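Local atomic coordinates of muconate cycloisomerase (Azorhizobium caulinodans, PDB entry 3MY9), a protein that belongs to the enolase superfamily, pairing an N-terminal capping domain with a magnesium-binding barrel domain. Residues V35-L40 with W51-P56; L246-C251 with S270-K275. All blocks are in the same frame, centred on the assembly; numbering follows the deposited sequence.

Contact 1 of 2, residues V35-L40 with W51-P56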
loop_
_atom_site.group_PDB
_atom_site.type_symbol
_atom_site.label_atom_id
_atom_site.label_comp_id
_atom_site.label_asym_id
_atom_site.label_seq_id
_atom_site.Cartn_x
_atom_site.Cartn_y
_atom_site.Cartn_z
ATOM N N VAL A 35 31.470 36.172 17.231
ATOM C CA VAL A 35 31.131 35.216 16.174
ATOM C C VAL A 35 31.941 35.574 14.943
ATOM O O VAL A 35 32.273 36.742 14.735
ATOM C CB VAL A 35 29.639 35.250 15.799
ATOM C CG1 VAL A 35 28.763 34.998 17.023
ATOM C CG2 VAL A 35 29.288 36.582 15.130
ATOM N N LYS A 36 32.266 34.568 14.138
ATOM C CA LYS A 36 33.008 34.795 12.908
ATOM C C LYS A 36 32.074 34.604 11.711
ATOM O O LYS A 36 31.187 33.747 11.735
ATOM C CB LYS A 36 34.223 33.866 12.832
ATOM N N ARG A 37 32.273 35.423 10.680
ATOM C CA ARG A 37 31.395 35.451 9.515
ATOM C C ARG A 37 32.214 35.510 8.229
ATOM O O ARG A 37 33.236 36.187 8.165
ATOM C CB ARG A 37 30.471 36.673 9.590
ATOM C CG ARG A 37 29.615 36.771 10.872
ATOM C CD ARG A 37 29.170 38.197 11.131
ATOM N NE ARG A 37 28.385 38.721 10.021
ATOM C CZ ARG A 37 28.091 40.005 9.826
ATOM N NH1 ARG A 37 28.512 40.940 10.672
ATOM N NH2 ARG A 37 27.359 40.355 8.767
ATOM N N VAL A 38 31.757 34.797 7.208
ATOM C CA VAL A 38 32.407 34.802 5.897
ATOM C C VAL A 38 31.610 35.725 4.981
ATOM O O VAL A 38 30.430 35.461 4.691
ATOM C CB VAL A 38 32.436 33.388 5.253
ATOM C CG1 VAL A 38 33.537 33.304 4.203
ATOM C CG2 VAL A 38 32.605 32.297 6.315
ATOM N N LEU A 39 32.243 36.804 4.543
ATOM C CA LEU A 39 31.636 37.740 3.616
ATOM C C LEU A 39 32.402 37.698 2.300
ATOM O O LEU A 39 33.630 37.600 2.284
ATOM C CB LEU A 39 31.652 39.152 4.190
ATOM C CG LEU A 39 31.388 39.272 5.681
ATOM C CD1 LEU A 39 31.726 40.681 6.135
ATOM C CD2 LEU A 39 29.948 38.886 6.018
ATOM N N LEU A 40 31.660 37.767 1.204
ATOM C CA LEU A 40 32.206 37.697 -0.142
ATOM C C LEU A 40 31.803 38.965 -0.862
ATOM O O LEU A 40 30.633 39.335 -0.862
ATOM C CB LEU A 40 31.617 36.482 -0.874
ATOM C CG LEU A 40 31.852 36.342 -2.385
ATOM C CD1 LEU A 40 33.240 35.793 -2.675
ATOM C CD2 LEU A 40 30.767 35.438 -3.001
ATOM N N TRP A 51 27.379 41.854 -2.636
ATOM C CA TRP A 51 27.822 41.162 -1.434
ATOM C C TRP A 51 27.017 39.898 -1.167
ATOM O O TRP A 51 25.825 39.820 -1.464
ATOM C CB TRP A 51 27.754 42.103 -0.224
ATOM C CG TRP A 51 28.838 43.180 -0.251
ATOM C CD1 TRP A 51 28.792 44.374 -0.897
ATOM C CD2 TRP A 51 30.109 43.134 0.412
ATOM N NE1 TRP A 51 29.955 45.080 -0.679
ATOM C CE2 TRP A 51 30.774 44.338 0.126
ATOM C CE3 TRP A 51 30.738 42.192 1.238
ATOM C CZ2 TRP A 51 32.050 44.615 0.609
ATOM C CZ3 TRP A 51 31.992 42.473 1.731
ATOM C CH2 TRP A 51 32.642 43.673 1.408
ATOM N N GLY A 52 27.706 38.903 -0.622
ATOM C CA GLY A 52 27.090 37.697 -0.111
ATOM C C GLY A 52 27.704 37.334 1.222
ATOM O O GLY A 52 28.792 37.794 1.566
ATOM N N GLU A 53 26.997 36.507 1.970
ATOM C CA GLU A 53 27.442 36.075 3.287
ATOM C C GLU A 53 27.116 34.603 3.429
ATOM O O GLU A 53 26.018 34.186 3.087
ATOM C CB GLU A 53 26.738 36.885 4.382
ATOM C CG GLU A 53 26.862 36.315 5.785
ATOM C CD GLU A 53 26.711 37.374 6.865
ATOM O OE1 GLU A 53 26.014 38.385 6.622
ATOM O OE2 GLU A 53 27.296 37.192 7.958
ATOM N N ALA A 54 28.087 33.835 3.910
ATOM C CA ALA A 54 27.901 32.431 4.230
ATOM C C ALA A 54 27.657 32.301 5.728
ATOM O O ALA A 54 28.560 32.520 6.536
ATOM C CB ALA A 54 29.131 31.615 3.809
ATOM N N ALA A 55 26.423 31.971 6.091
ATOM C CA ALA A 55 26.053 31.767 7.481
ATOM C C ALA A 55 25.878 30.273 7.710
ATOM O O ALA A 55 24.998 29.665 7.109
ATOM C CB ALA A 55 24.762 32.492 7.791
ATOM N N PRO A 56 26.742 29.665 8.538
ATOM C CA PRO A 56 26.468 28.299 8.996
ATOM C C PRO A 56 25.166 28.128 9.789
ATOM O O PRO A 56 24.493 29.110 10.135
ATOM C CB PRO A 56 27.683 27.978 9.866
ATOM C CG PRO A 56 28.805 28.730 9.191
ATOM C CD PRO A 56 28.173 30.007 8.664
#
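R37 and E53 join the two strands of this antiparallel hairpin, part of the family's N-terminal domain, by a salt bridge. The guanidinium meets the carboxylate side-on: NE of R37 gives a nearly straight bond of 2.8 Å to OE2 of E53, and its NH2 reaches OE1 of E53 at 3.2 Å. E53, with CG anti to the backbone N (chi1 166°) and its chain extended, carries its carboxylate to the arginine. Such a pair suits a buried site, since each charge answers the other; OE2 of E53 also accepts from W302, and NH1 of R37 is held by D337 and S18. CD2 of L39 lies alongside the E53 chain, 3.7 Å from its carboxylate carbon CD.

Backbone N of L40 lies 2.9 Å from O of G52 in a hydrogen-bonded pair, and N of A54 donates to O of V38.

Apolar pairs are CB of L39 with the edge of the W51 ring and, on the face of V38, A54 and L40, opposite L39 and E53, CB of V38 with CB of A54.

Helix 64-79 packs against V38 and A54, whose small methyl suits a place beneath it; helix 364-370 covers L39 and W51, and strand 8-21 pairs with strand 35-44.

Contact 2 of 2, residues L246-C251 with S270-K275. With MG (magnesium ion), chain C.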
loop_
_atom_site.group_PDB
_atom_site.type_symbol
_atom_site.label_atom_id
_atom_site.label_comp_id
_atom_site.label_asym_id
_atom_site.label_seq_id
_atom_site.Cartn_x
_atom_site.Cartn_y
_atom_site.Cartn_z
ATOM N N LEU A 246 5.023 20.997 12.122
ATOM C CA LEU A 246 5.940 21.633 11.170
ATOM C C LEU A 246 7.265 20.904 11.176
ATOM O O LEU A 246 7.840 20.640 12.236
ATOM C CB LEU A 246 6.089 23.119 11.500
ATOM C CG LEU A 246 7.151 24.195 11.112
ATOM C CD1 LEU A 246 8.598 23.697 10.960
ATOM C CD2 LEU A 246 6.733 25.096 9.956
ATOM N N ALA A 247 7.747 20.576 9.988
ATOM C CA ALA A 247 9.036 19.920 9.846
ATOM C C ALA A 247 10.113 20.982 9.760
ATOM O O ALA A 247 9.971 21.961 9.013
ATOM C CB ALA A 247 9.063 19.056 8.619
ATOM N N ASP A 248 11.178 20.804 10.550
ATOM C CA ASP A 248 12.354 21.639 10.423
ATOM C C ASP A 248 13.510 20.753 9.982
ATOM O O ASP A 248 13.769 20.636 8.774
ATOM C CB ASP A 248 12.638 22.412 11.724
ATOM C CG ASP A 248 13.838 23.371 11.601
ATOM O OD1 ASP A 248 14.423 23.492 10.493
ATOM O OD2 ASP A 248 14.204 23.981 12.636
ATOM N N GLU A 249 14.162 20.066 10.919
ATOM C CA GLU A 249 15.268 19.193 10.560
ATOM C C GLU A 249 14.858 17.999 9.664
ATOM O O GLU A 249 15.701 17.463 8.942
ATOM C CB GLU A 249 16.024 18.718 11.807
ATOM C CG GLU A 249 16.927 19.802 12.432
ATOM C CD GLU A 249 16.162 20.801 13.331
ATOM O OE1 GLU A 249 14.961 20.586 13.654
ATOM O OE2 GLU A 249 16.787 21.804 13.743
ATOM N N SER A 250 13.577 17.613 9.673
ATOM C CA SER A 250 13.056 16.627 8.694
ATOM C C SER A 250 12.996 17.136 7.268
ATOM O O SER A 250 12.759 16.361 6.377
ATOM C CB SER A 250 11.643 16.148 9.047
ATOM O OG SER A 250 11.634 15.333 10.182
ATOM N N CYS A 251 13.129 18.436 7.043
ATOM C CA CYS A 251 13.051 18.962 5.701
ATOM C C CYS A 251 14.100 20.051 5.416
ATOM O O CYS A 251 13.896 21.256 5.709
ATOM C CB CYS A 251 11.644 19.469 5.442
ATOM S SG CYS A 251 11.406 19.951 3.708
ATOM N N SER A 270 9.781 24.524 7.529
ATOM C CA SER A 270 10.603 25.735 7.619
ATOM C C SER A 270 11.624 25.676 6.503
ATOM O O SER A 270 12.260 24.659 6.313
ATOM C CB SER A 270 11.313 25.823 8.957
ATOM O OG SER A 270 12.030 24.618 9.155
ATOM N N VAL A 271 11.760 26.773 5.771
ATOM C CA VAL A 271 12.660 26.862 4.634
ATOM C C VAL A 271 13.964 27.510 5.100
ATOM O O VAL A 271 13.963 28.616 5.646
ATOM C CB VAL A 271 12.065 27.720 3.481
ATOM C CG1 VAL A 271 10.633 27.353 3.210
ATOM C CG2 VAL A 271 12.124 29.173 3.831
ATOM N N LYS A 272 15.062 26.788 4.906
ATOM C CA LYS A 272 16.396 27.218 5.316
ATOM C C LYS A 272 17.135 27.599 4.054
ATOM O O LYS A 272 17.573 26.715 3.336
ATOM C CB LYS A 272 17.131 26.041 5.978
ATOM C CG LYS A 272 16.910 25.845 7.471
ATOM C CD LYS A 272 15.614 25.121 7.793
ATOM C CE LYS A 272 15.704 23.607 7.502
ATOM N NZ LYS A 272 14.357 23.027 7.727
ATOM N N ILE A 273 17.285 28.897 3.783
ATOM C CA ILE A 273 17.849 29.336 2.511
ATOM C C ILE A 273 19.150 28.598 2.258
ATOM O O ILE A 273 19.321 27.994 1.207
ATOM C CB ILE A 273 18.095 30.833 2.427
ATOM C CG1 ILE A 273 16.774 31.607 2.292
ATOM C CG2 ILE A 273 18.936 31.136 1.208
ATOM C CD1 ILE A 273 15.627 31.091 3.186
ATOM N N MET A 274 20.027 28.566 3.250
ATOM C CA MET A 274 21.308 27.871 3.114
ATOM C C MET A 274 21.315 26.351 3.301
ATOM O O MET A 274 22.134 25.648 2.691
ATOM C CB MET A 274 22.323 28.523 4.029
ATOM C CG MET A 274 22.990 29.700 3.326
ATOM S SD MET A 274 23.492 30.932 4.468
ATOM C CE MET A 274 22.056 32.016 4.367
ATOM N N LYS A 275 20.418 25.825 4.121
ATOM C CA LYS A 275 20.245 24.376 4.150
ATOM C C LYS A 275 19.750 23.844 2.799
ATOM O O LYS A 275 20.230 22.810 2.347
ATOM C CB LYS A 275 19.304 23.950 5.275
HETATM MG MG MG C . 13.823 24.347 14.579
HETATM O O HOH W 1 15.788 23.851 14.872
HETATM O O HOH W 2 13.524 22.282 15.059
HETATM O O HOH W 3 13.694 24.620 16.609
HETATM O O HOH W 4 14.611 26.467 14.425
#
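N of S270 donates to O of A247 at the end of strand 245-247 (3.0 Å). Its OG, between backbone N and carbonyl carbon (chi1 54°), comes within 3.0 Å of OD1 of D248; a short hydroxyl suits this place between the carboxylate and the methyl CD1 of L246.

K272, the N-cap residue of helix 273-276, supplies most of the polar bonds. Bends at chi2 and chi3 fold its chain back, placing NZ 2.7 Å from O of D248 and 2.7 Å from O of C251, both times above the carbonyl plane. OD1 of D248 adds a salt bridge of 2.8 Å to NZ through its anti lone pair; counting O and OG of S270, five oxygens within 3.2 Å share the three N-H groups of this long, flexible amine. N of C251 reaches O of D248 from the opposite face, in a type I turn.

OD2 of D248 binds magnesium at 2.0 Å, with E223 and four waters, two of which donate to E249. D248 follows strand 245-247, so the metal sits at the C-terminal end of a barrel strand, as in the enolase superfamily.

Strand 245-247 lies between strands 222-223 and 268-270, strand 296-297 flanks S270, and helix 279-292 packs on V271 and I273.

From the N terminus, the chain first closes contact 1, a short hairpin loop between strands 35-44 and 49-54 in the N-terminal domain. Well after that, 246-251 opens contact 2, which closes at 270-275 after a longer excursion through helix 254-263 and strand 268-270: a beta-alpha-beta crossover between neighbouring parallel strands of the barrel. The two loops follow in series, neither nested nor crossed. Their centres lie about 20 Å apart, yet they touch where O of A55 packs 3.3 Å from SD of M274. Thus contact 1 pairs two strands of the antiparallel sheet, contact 2 binds adjacent barrel strands beside magnesium, and their meeting is one of the points where the two domains touch.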